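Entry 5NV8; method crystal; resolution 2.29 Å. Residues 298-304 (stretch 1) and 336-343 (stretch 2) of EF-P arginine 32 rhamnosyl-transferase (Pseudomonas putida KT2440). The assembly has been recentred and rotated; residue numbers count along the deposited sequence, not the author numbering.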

# COMPACT_ATOMS: atom_id res chain seq x y z
N PRO A 298 -9.01 -3.10 -7.21
CA PRO A 298 -8.54 -4.47 -6.93
C PRO A 298 -7.05 -4.48 -6.65
O PRO A 298 -6.27 -3.77 -7.28
CB PRO A 298 -8.89 -5.23 -8.22
CG PRO A 298 -10.06 -4.51 -8.77
CD PRO A 298 -9.85 -3.05 -8.43
N MET A 299 -6.64 -5.30 -5.68
CA MET A 299 -5.29 -5.22 -5.15
C MET A 299 -4.74 -6.60 -4.85
O MET A 299 -5.45 -7.61 -4.92
CB MET A 299 -5.23 -4.36 -3.88
CG MET A 299 -6.38 -4.61 -2.93
SD MET A 299 -6.44 -3.40 -1.60
CE MET A 299 -4.86 -3.70 -0.84
N LEU A 300 -3.46 -6.63 -4.50
CA LEU A 300 -2.77 -7.85 -4.11
C LEU A 300 -1.73 -7.50 -3.05
O LEU A 300 -1.12 -6.43 -3.10
CB LEU A 300 -2.09 -8.52 -5.31
CG LEU A 300 -1.45 -9.89 -5.08
CD1 LEU A 300 -2.41 -10.82 -4.37
CD2 LEU A 300 -1.00 -10.49 -6.41
N TRP A 301 -1.54 -8.41 -2.10
CA TRP A 301 -0.67 -8.19 -0.94
C TRP A 301 0.45 -9.21 -0.92
O TRP A 301 0.23 -10.39 -1.23
CB TRP A 301 -1.48 -8.27 0.36
CG TRP A 301 -0.73 -7.86 1.60
CD1 TRP A 301 0.33 -7.02 1.68
CD2 TRP A 301 -1.02 -8.29 2.94
NE1 TRP A 301 0.73 -6.89 2.99
CE2 TRP A 301 -0.08 -7.66 3.78
CE3 TRP A 301 -1.98 -9.14 3.50
CZ2 TRP A 301 -0.07 -7.86 5.16
CZ3 TRP A 301 -1.97 -9.33 4.87
CH2 TRP A 301 -1.02 -8.70 5.68
N HIS A 302 1.64 -8.76 -0.56
CA HIS A 302 2.82 -9.62 -0.43
C HIS A 302 3.41 -9.38 0.96
O HIS A 302 4.07 -8.36 1.19
CB HIS A 302 3.83 -9.35 -1.53
CG HIS A 302 4.93 -10.36 -1.61
ND1 HIS A 302 6.19 -10.06 -2.07
CD2 HIS A 302 4.95 -11.68 -1.29
CE1 HIS A 302 6.94 -11.15 -2.03
NE2 HIS A 302 6.21 -12.14 -1.57
N ILE A 303 3.18 -10.31 1.88
CA ILE A 303 3.58 -10.14 3.27
C ILE A 303 4.97 -10.73 3.47
O ILE A 303 5.15 -11.95 3.39
CB ILE A 303 2.56 -10.76 4.24
CG1 ILE A 303 3.13 -10.83 5.65
CG2 ILE A 303 2.10 -12.13 3.75
CD1 ILE A 303 3.36 -9.48 6.29
N TYR A 304 5.95 -9.85 3.71
CA TYR A 304 7.32 -10.15 4.13
C TYR A 304 7.81 -11.57 3.83
O TYR A 304 8.17 -12.31 4.74
CB TYR A 304 7.46 -9.90 5.64
N GLY A 336 -7.47 -18.01 -4.22
CA GLY A 336 -6.42 -18.56 -5.05
C GLY A 336 -5.44 -17.52 -5.55
O GLY A 336 -4.27 -17.83 -5.80
N LEU A 337 -5.89 -16.28 -5.71
CA LEU A 337 -5.01 -15.21 -6.18
C LEU A 337 -4.02 -14.81 -5.10
O LEU A 337 -2.82 -14.70 -5.36
CB LEU A 337 -5.84 -14.00 -6.62
CG LEU A 337 -5.06 -12.89 -7.34
CD1 LEU A 337 -4.10 -13.44 -8.40
CD2 LEU A 337 -6.00 -11.84 -7.93
N TRP A 338 -4.50 -14.57 -3.89
CA TRP A 338 -3.66 -14.02 -2.83
C TRP A 338 -2.76 -15.08 -2.21
O TRP A 338 -1.61 -14.80 -1.87
CB TRP A 338 -4.53 -13.35 -1.77
CG TRP A 338 -5.06 -12.01 -2.19
CD1 TRP A 338 -5.64 -11.70 -3.39
CD2 TRP A 338 -5.05 -10.81 -1.42
NE1 TRP A 338 -6.00 -10.37 -3.40
CE2 TRP A 338 -5.65 -9.80 -2.21
CE3 TRP A 338 -4.60 -10.49 -0.14
CZ2 TRP A 338 -5.80 -8.49 -1.75
CZ3 TRP A 338 -4.76 -9.19 0.31
CH2 TRP A 338 -5.35 -8.21 -0.50
N ARG A 339 -3.27 -16.30 -2.05
CA ARG A 339 -2.44 -17.38 -1.52
C ARG A 339 -1.30 -17.72 -2.47
O ARG A 339 -0.18 -18.00 -2.04
CB ARG A 339 -3.29 -18.62 -1.24
CG ARG A 339 -4.21 -18.48 -0.04
CD ARG A 339 -5.21 -19.63 0.01
NE ARG A 339 -5.99 -19.62 1.24
CZ ARG A 339 -7.04 -20.40 1.47
NH1 ARG A 339 -7.43 -21.27 0.54
NH2 ARG A 339 -7.69 -20.33 2.62
N ALA A 340 -1.57 -17.68 -3.78
CA ALA A 340 -0.56 -18.04 -4.77
C ALA A 340 0.62 -17.07 -4.73
O ALA A 340 1.78 -17.49 -4.83
CB ALA A 340 -1.18 -18.07 -6.16
N TRP A 341 0.34 -15.77 -4.59
CA TRP A 341 1.39 -14.76 -4.51
C TRP A 341 2.23 -14.87 -3.25
O TRP A 341 3.29 -14.25 -3.18
CB TRP A 341 0.75 -13.37 -4.61
CG TRP A 341 1.69 -12.24 -4.92
CD1 TRP A 341 1.86 -11.09 -4.19
CD2 TRP A 341 2.58 -12.13 -6.04
NE1 TRP A 341 2.80 -10.28 -4.79
CE2 TRP A 341 3.26 -10.90 -5.92
CE3 TRP A 341 2.87 -12.96 -7.13
CZ2 TRP A 341 4.21 -10.47 -6.85
CZ3 TRP A 341 3.82 -12.54 -8.05
CH2 TRP A 341 4.47 -11.31 -7.91
N ASN A 342 1.78 -15.64 -2.25
CA ASN A 342 2.48 -15.76 -0.99
C ASN A 342 2.89 -17.19 -0.64
O ASN A 342 3.71 -17.37 0.27
CB ASN A 342 1.63 -15.20 0.16
CG ASN A 342 1.44 -13.70 0.07
OD1 ASN A 342 2.36 -12.92 0.35
ND2 ASN A 342 0.24 -13.28 -0.31
N MET A 343 2.36 -18.20 -1.34
CA MET A 343 2.66 -19.60 -1.02
C MET A 343 3.11 -20.38 -2.25
O MET A 343 3.10 -21.62 -2.22
CB MET A 343 1.45 -20.28 -0.36
CG MET A 343 0.74 -19.41 0.66
SD MET A 343 -0.85 -20.06 1.22
CE MET A 343 -0.46 -21.80 1.42

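What ties the two stretches together by hydrogen bonds? N342 supplies both of the clear hydrogen bonds. Its amide nitrogen ND2 donates to W301 O at 3.0 Å, and its OD1 accepts from the backbone I303 N at 3.1 Å. An asparagine carboxamide suits this place because it carries a donor and an acceptor side by side, matching the carbonyl of W301 and the NH of I303, two residues apart along stretch 1. The second hydrogen on ND2 is used as well: N342 ND2 also donates to W338 O at 2.9 Å, one turn back in the helix, with chi1 in the m well. H302 CD2 also lies 3.3 Å from N342 OD1, near the plane of the imidazole ring.

How does L300 fill the space between strand and helix? Its CA-to-CB bond points sideways, but the t,p rotamer brings both methyls to tryptophans. CD1 sits over a face of W338, 3.6 Å from the centroid of its five-membered ring, and CD2 sits over a face of W341, 3.8 Å from the corresponding centroid. A branched, apolar side chain can meet two indoles at once, and both of these are CH-pi contacts.

Which polar groups of the aromatic residues find partners? W301 NE1 and H302 ND1 are hydrogen-bonded elsewhere in the structure. W338 NE1 lies 3.2 Å from M299 O, a contact whose geometry leaves hydrogen bonding open. W341 NE1 is buried with no partner in the model; its nearest neighbour in stretch 1 is the carbon H302 CB, at 3.5 Å.

What else packs the interface, which buries 520 Å² in all? W338 contributes broad apolar surface, with CZ3 3.4 Å from W301 CB and CZ2 4.1 Å from M299 CG. The H302 and W341 rings meet obliquely, their planes 53° apart.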